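Anaphase-promoting complex subunit CUT9 (PDB 2XPI) serves as a TPR-repeat subunit of the anaphase-promoting complex, the E3 ubiquitin ligase that controls progression through mitosis and G1, and forms homodimers. Local coordinates at residues A269-R272 / S273-M276; L307-C310 / K311-T314; L503-K507 / T508-E512. One frame throughout, in Å; residues are numbered along the deposited sequence.

Interaction 1 (A269-R272 / S273-M276); sequences AFLR and SLYM
Ala269 O takes two hydrogen bonds from one residue a turn later: Ser273 N at 3.0 Å and the hydroxyl Ser273 OG at 2.6 Å. The two donors reach the oxygen from opposite faces of its carbonyl plane, the hydroxyl less steeply than the amide. This is a serine folding its side chain back onto the i-4 carbonyl inside helix 268-276, part of TPR 6. With OG beside its own backbone N (chi1 -53°), the hydroxyl is turned back toward the preceding turn and satisfied within the helix, although Ser273 is buried against Ala291, Tyr294 and Leu295 of helix 285-296. The next rungs of the helix follow in order, with Leu274 N bonded to Phe270 O, Tyr275 N to Leu271 O and Met276 N to Arg272 O.

Two leucine-aromatic pairs lie on another side of the helix. Phe270 and Leu274 meet at an oblique angle, ring atom CE2 lying 3.8 Å from Leu274 CD2. This side forms part of the interface with the second subunit, in keeping with the role of TPR 1-7 in homodimerization: Arg83 of that subunit makes a cation-pi contact with the Phe270 ring, and its Trp90 packs on Leu271 and Tyr275. The Tyr275 hydroxyl bonds to Ala231 O of its own chain.

Arg272 and Met276 run side by side in the same direction, CG of the arginine 4.0 Å from SD. Leu271 makes a CH-pi contact with Tyr275: CD1 sits over one face of the ring, displaced toward its rim, 4.0 Å from the centroid and 27° off the normal.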
loop_
_atom_site.group_PDB
_atom_site.type_symbol
_atom_site.label_atom_id
_atom_site.label_comp_id
_atom_site.label_asym_id
_atom_site.label_seq_id
_atom_site.Cartn_x
_atom_site.Cartn_y
_atom_site.Cartn_z
ATOM N N ALA A 269 22.513 30.000 -2.375
ATOM C CA ALA A 269 23.453 29.488 -1.391
ATOM C C ALA A 269 22.784 28.631 -0.343
ATOM O O ALA A 269 23.416 27.759 0.237
ATOM C CB ALA A 269 24.231 30.609 -0.726
ATOM N N PHE A 270 21.515 28.887 -0.088
ATOM C CA PHE A 270 20.775 28.126 0.900
ATOM C C PHE A 270 20.625 26.680 0.452
ATOM O O PHE A 270 20.961 25.753 1.190
ATOM C CB PHE A 270 19.409 28.767 1.117
ATOM C CG PHE A 270 18.473 27.960 1.970
ATOM C CD1 PHE A 270 18.591 27.964 3.351
ATOM C CD2 PHE A 270 17.440 27.245 1.393
ATOM C CE1 PHE A 270 17.714 27.237 4.139
ATOM C CE2 PHE A 270 16.567 26.529 2.168
ATOM C CZ PHE A 270 16.704 26.528 3.547
ATOM N N LEU A 271 20.138 26.472 -0.761
ATOM C CA LEU A 271 19.953 25.113 -1.238
ATOM C C LEU A 271 21.302 24.418 -1.421
ATOM O O LEU A 271 21.476 23.287 -0.998
ATOM C CB LEU A 271 19.145 25.089 -2.535
ATOM C CG LEU A 271 18.963 23.721 -3.193
ATOM C CD1 LEU A 271 18.218 22.729 -2.273
ATOM C CD2 LEU A 271 18.277 23.863 -4.544
ATOM N N ARG A 272 22.262 25.098 -2.034
ATOM C CA ARG A 272 23.589 24.517 -2.209
ATOM C C ARG A 272 24.209 24.060 -0.888
ATOM O O ARG A 272 24.803 22.989 -0.837
ATOM C CB ARG A 272 24.531 25.480 -2.927
ATOM C CG ARG A 272 25.947 24.978 -3.030
ATOM C CD ARG A 272 26.707 25.696 -4.121
ATOM N NE ARG A 272 26.326 27.102 -4.195
ATOM C CZ ARG A 272 26.754 28.025 -3.342
ATOM N NH1 ARG A 272 27.588 27.666 -2.361
ATOM N NH2 ARG A 272 26.355 29.291 -3.463
ATOM N N SER A 273 24.065 24.858 0.172
ATOM C CA SER A 273 24.583 24.473 1.494
ATOM C C SER A 273 23.864 23.233 2.028
ATOM O O SER A 273 24.475 22.369 2.649
ATOM C CB SER A 273 24.464 25.617 2.518
ATOM O OG SER A 273 25.048 26.839 2.072
ATOM N N LEU A 274 22.557 23.150 1.810
ATOM C CA LEU A 274 21.806 21.960 2.200
ATOM C C LEU A 274 22.381 20.721 1.542
ATOM O O LEU A 274 22.551 19.696 2.192
ATOM C CB LEU A 274 20.331 22.092 1.806
ATOM C CG LEU A 274 19.262 22.394 2.859
ATOM C CD1 LEU A 274 19.782 23.246 3.986
ATOM C CD2 LEU A 274 18.070 23.051 2.192
ATOM N N TYR A 275 22.674 20.808 0.247
ATOM C CA TYR A 275 23.204 19.656 -0.488
ATOM C C TYR A 275 24.594 19.253 0.008
ATOM O O TYR A 275 24.867 18.084 0.243
ATOM C CB TYR A 275 23.201 19.937 -1.998
ATOM C CG TYR A 275 21.827 19.784 -2.610
ATOM C CD1 TYR A 275 21.619 19.933 -3.974
ATOM C CD2 TYR A 275 20.736 19.476 -1.810
ATOM C CE1 TYR A 275 20.367 19.768 -4.520
ATOM C CE2 TYR A 275 19.490 19.327 -2.340
ATOM C CZ TYR A 275 19.304 19.472 -3.697
ATOM O OH TYR A 275 18.033 19.310 -4.201
ATOM N N MET A 276 25.464 20.233 0.186
ATOM C CA MET A 276 26.794 19.974 0.701
ATOM C C MET A 276 26.766 19.226 2.041
ATOM O O MET A 276 27.671 18.457 2.341
ATOM C CB MET A 276 27.604 21.275 0.768
ATOM C CG MET A 276 27.982 21.806 -0.630
ATOM S SD MET A 276 28.751 23.446 -0.649
ATOM C CE MET A 276 28.885 23.631 1.105
#

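Interaction 2 (L307-C310 / K311-T314)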
loop_
_atom_site.group_PDB
_atom_site.type_symbol
_atom_site.label_atom_id
_atom_site.label_comp_id
_atom_site.label_asym_id
_atom_site.label_seq_id
_atom_site.Cartn_x
_atom_site.Cartn_y
_atom_site.Cartn_z
ATOM N N LEU A 307 21.271 18.987 9.624
ATOM C CA LEU A 307 22.381 19.845 10.034
ATOM C C LEU A 307 23.164 19.226 11.198
ATOM O O LEU A 307 24.388 19.298 11.252
ATOM C CB LEU A 307 21.854 21.235 10.411
ATOM C CG LEU A 307 22.797 22.430 10.646
ATOM C CD1 LEU A 307 22.951 22.747 12.125
ATOM C CD2 LEU A 307 24.147 22.213 10.003
ATOM N N LEU A 308 22.449 18.617 12.131
ATOM C CA LEU A 308 23.087 18.042 13.294
ATOM C C LEU A 308 23.917 16.834 12.858
ATOM O O LEU A 308 24.980 16.541 13.427
ATOM C CB LEU A 308 22.046 17.696 14.356
ATOM C CG LEU A 308 21.569 19.002 15.015
ATOM C CD1 LEU A 308 20.596 18.795 16.157
ATOM C CD2 LEU A 308 22.775 19.758 15.498
ATOM N N LEU A 309 23.443 16.172 11.811
ATOM C CA LEU A 309 24.183 15.094 11.199
ATOM C C LEU A 309 25.496 15.435 10.407
ATOM O O LEU A 309 26.368 14.572 10.419
ATOM C CB LEU A 309 23.248 14.207 10.385
ATOM C CG LEU A 309 22.593 12.973 11.018
ATOM C CD1 LEU A 309 22.030 12.135 9.900
ATOM C CD2 LEU A 309 23.570 12.125 11.813
ATOM N N CYS A 310 25.672 16.604 9.736
ATOM C CA CYS A 310 27.041 16.933 9.223
ATOM C C CYS A 310 27.925 16.889 10.453
ATOM O O CYS A 310 28.918 16.189 10.466
ATOM C CB CYS A 310 27.261 18.302 8.433
ATOM S SG CYS A 310 28.808 19.321 8.989
ATOM N N LYS A 311 27.520 17.611 11.496
ATOM C CA LYS A 311 28.317 17.756 12.715
ATOM C C LYS A 311 28.692 16.423 13.329
ATOM O O LYS A 311 29.850 16.183 13.630
ATOM C CB LYS A 311 27.560 18.542 13.783
ATOM C CG LYS A 311 27.232 19.968 13.453
ATOM C CD LYS A 311 26.143 20.435 14.407
ATOM C CE LYS A 311 25.554 21.771 13.994
ATOM N NZ LYS A 311 26.581 22.845 14.075
ATOM N N ALA A 312 27.692 15.582 13.556
ATOM C CA ALA A 312 27.883 14.337 14.267
ATOM C C ALA A 312 28.864 13.450 13.506
ATOM O O ALA A 312 29.750 12.842 14.095
ATOM C CB ALA A 312 26.539 13.623 14.450
ATOM N N ASP A 313 28.691 13.392 12.191
ATOM C CA ASP A 313 29.565 12.624 11.334
ATOM C C ASP A 313 30.959 13.199 11.364
ATOM O O ASP A 313 31.935 12.455 11.364
ATOM C CB ASP A 313 29.050 12.629 9.901
ATOM C CG ASP A 313 28.406 11.313 9.512
ATOM O OD1 ASP A 313 29.060 10.235 9.667
ATOM O OD2 ASP A 313 27.236 11.366 9.044
ATOM N N THR A 314 31.051 14.523 11.367
ATOM C CA THR A 314 32.346 15.178 11.456
ATOM C C THR A 314 33.013 14.842 12.792
ATOM O O THR A 314 34.193 14.539 12.838
ATOM C CB THR A 314 32.232 16.709 11.273
ATOM O OG1 THR A 314 31.728 16.992 9.966
ATOM C CG2 THR A 314 33.589 17.369 11.421
#
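Thr314 N bonds to Cys310 O at 2.9 Å. Thr314 OG1 is also near that oxygen, but the position of the hydroxyl is less certain. Ala312 N gives an equally short bond, 2.9 Å to Leu308 O. The rung between them is longer: Asp313 N is 3.2 Å from Leu309 O.

Lys311 carries most of the side-chain contact. Its chain runs back past the preceding turn and bends only at the last torsion (chi4 -65°), which turns NZ aside to a salt bridge with Glu292 of helix 285-296. The carboxylate is thus met by an ammonium that reaches it from the neighbouring helix, at the end of a chain whose methylenes stay against its own. Those methylenes meet two leucines, crossing both at a slant: Leu308 CD2 touches CD at 3.6 Å, and Leu307 CD1 packs against CE. Leu307, Leu308 and Lys311 lie on helix 305-317 of TPR 7, whose neighbours stack against it in the TPR solenoid; Ile327 of helix 321-334 packs on Leu308, Lys311 and Ala312. An alanine in place of Lys311 would remove the ammonium and the long aliphatic arm, which would probably leave Glu292 without its mate and open a gap beside the Leu307 and Leu308 methyls.

Farther round the helix, Leu309 and Asp313 both touch Leu344 of helix 342-352, while within the helix Leu309 CD2 lies 4.2 Å from the methyl CB of Ala312.

Interaction 3 (L503-K507 / T508-E512); sequences LLVKK and TQSNE
Thr508 turns back on the C-terminal part of helix 491-507, where its amide and its side chain both turn to the carbonyls of Leu504 and Val505. Thr508 N is shared between two weak hydrogen bonds, 3.4 Å to Leu504 O and 3.3 Å to Val505 O. Such a split is what one expects where the chain peels away from a helix, here at the C-terminal end of TPR 12, one of the repeats that bind hcn1. Thr508 OG1 stands 3.2 Å from Val505 O, a possible bond that is not settled because its proton has another acceptor within reach. The methyl CG2 lies beside Leu504 O. That oxygen also takes a firmer bond from Lys507 N at 3.0 Å.

The side chain is set for this by its first torsion: OG1 sits between the backbone N and the carbonyl carbon (chi1 81°), with CG2 opposite the carbonyl carbon. At Thr508 the backbone turns extended and leaves the helical path, and the loop beyond it leads to helix 516-528.

Farther out, Gln509 pairs through its backbone with Ser319, and Asn511 N bonds to the Glu351 carboxylate, tying the loop to distant parts of the chain. Trp515 packs against both Val505 and Ser510.

Ser510 meets the threonine hydroxyl from the loop. Its hydroxyl OG is hydrogen-bonded to Thr508 OG1 at 2.5 Å, either oxygen being able to donate, and the same OG lies 4.1 Å from Val505 CG1.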
loop_
_atom_site.group_PDB
_atom_site.type_symbol
_atom_site.label_atom_id
_atom_site.label_comp_id
_atom_site.label_asym_id
_atom_site.label_seq_id
_atom_site.Cartn_x
_atom_site.Cartn_y
_atom_site.Cartn_z
ATOM N N LEU A 503 49.301 10.197 21.299
ATOM C CA LEU A 503 48.992 11.617 21.360
ATOM C C LEU A 503 47.593 11.857 20.820
ATOM O O LEU A 503 46.793 12.542 21.453
ATOM C CB LEU A 503 50.007 12.448 20.585
ATOM C CG LEU A 503 51.457 12.372 21.068
ATOM C CD1 LEU A 503 52.131 13.708 20.843
ATOM C CD2 LEU A 503 51.535 11.976 22.529
ATOM N N LEU A 504 47.297 11.275 19.660
ATOM C CA LEU A 504 45.977 11.398 19.040
ATOM C C LEU A 504 44.849 10.975 19.968
ATOM O O LEU A 504 43.895 11.717 20.157
ATOM C CB LEU A 504 45.896 10.573 17.760
ATOM C CG LEU A 504 45.855 11.349 16.452
ATOM C CD1 LEU A 504 45.516 12.813 16.700
ATOM C CD2 LEU A 504 47.173 11.221 15.726
ATOM N N VAL A 505 44.960 9.774 20.527
ATOM C CA VAL A 505 43.955 9.221 21.428
ATOM C C VAL A 505 43.621 10.114 22.620
ATOM O O VAL A 505 42.500 10.087 23.127
ATOM C CB VAL A 505 44.389 7.844 21.954
ATOM C CG1 VAL A 505 43.560 7.435 23.159
ATOM C CG2 VAL A 505 44.264 6.819 20.863
ATOM N N LYS A 506 44.589 10.902 23.076
ATOM C CA LYS A 506 44.362 11.769 24.228
ATOM C C LYS A 506 43.392 12.912 23.893
ATOM O O LYS A 506 42.657 13.392 24.763
ATOM C CB LYS A 506 45.693 12.301 24.767
ATOM C CG LYS A 506 46.157 11.615 26.034
ATOM C CD LYS A 506 45.166 11.874 27.170
ATOM C CE LYS A 506 45.716 11.440 28.532
ATOM N NZ LYS A 506 44.718 11.646 29.624
ATOM N N LYS A 507 43.388 13.322 22.625
ATOM C CA LYS A 507 42.507 14.381 22.134
ATOM C C LYS A 507 41.093 13.876 21.817
ATOM O O LYS A 507 40.129 14.647 21.823
ATOM C CB LYS A 507 43.112 15.039 20.888
ATOM C CG LYS A 507 44.565 15.476 21.050
ATOM C CD LYS A 507 45.158 15.907 19.714
ATOM C CE LYS A 507 46.688 15.837 19.714
ATOM N NZ LYS A 507 47.260 15.762 18.328
ATOM N N THR A 508 40.966 12.583 21.538
ATOM C CA THR A 508 39.666 12.026 21.213
ATOM C C THR A 508 38.917 11.633 22.480
ATOM O O THR A 508 39.332 11.971 23.581
ATOM C CB THR A 508 39.791 10.805 20.300
ATOM O OG1 THR A 508 40.113 9.651 21.086
ATOM C CG2 THR A 508 40.869 11.043 19.242
ATOM N N GLN A 509 37.810 10.919 22.317
ATOM C CA GLN A 509 36.974 10.532 23.443
ATOM C C GLN A 509 36.740 9.038 23.388
ATOM O O GLN A 509 35.669 8.555 23.756
ATOM C CB GLN A 509 35.631 11.280 23.425
ATOM C CG GLN A 509 35.765 12.794 23.358
ATOM C CD GLN A 509 34.424 13.498 23.223
ATOM O OE1 GLN A 509 34.097 14.396 23.998
ATOM N NE2 GLN A 509 33.642 13.091 22.239
ATOM N N SER A 510 37.747 8.307 22.927
ATOM C CA SER A 510 37.617 6.862 22.752
ATOM C C SER A 510 37.799 6.086 24.039
ATOM O O SER A 510 38.575 6.478 24.914
ATOM C CB SER A 510 38.607 6.357 21.706
ATOM O OG SER A 510 39.719 7.230 21.612
ATOM N N ASN A 511 37.060 4.988 24.148
ATOM C CA ASN A 511 37.249 4.008 25.209
ATOM C C ASN A 511 38.754 3.694 25.340
ATOM O O ASN A 511 39.405 3.276 24.376
ATOM C CB ASN A 511 36.419 2.770 24.858
ATOM C CG ASN A 511 36.533 1.655 25.883
ATOM O OD1 ASN A 511 36.119 0.516 25.620
ATOM N ND2 ASN A 511 37.094 1.967 27.053
ATOM N N GLU A 512 39.322 3.920 26.518
ATOM C CA GLU A 512 40.778 3.827 26.650
ATOM C C GLU A 512 41.327 2.392 26.562
ATOM O O GLU A 512 42.488 2.183 26.212
ATOM C CB GLU A 512 41.253 4.508 27.937
#

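In the fold
The three contacts follow one another along an all-helical TPR chain. Interaction 1 lies on helix 268-276 of TPR 6, interaction 2 on helix 305-317 of TPR 7, and interaction 3 at the end of helix 491-507 in TPR 12 and the loop beyond. Centres of 1 and 2 are about 15 Å apart, those of 2 and 3 about 20 Å apart, and none touch. Helix 285-296 bridges the first two, packing against both. Although some 190 residues separate interactions 2 and 3, the winding superhelix brings them close: loop 508-512 meets Ser319 to Asp323, just after helix 305-317. Interaction 1 faces the second subunit, whereas neither other contact touches it.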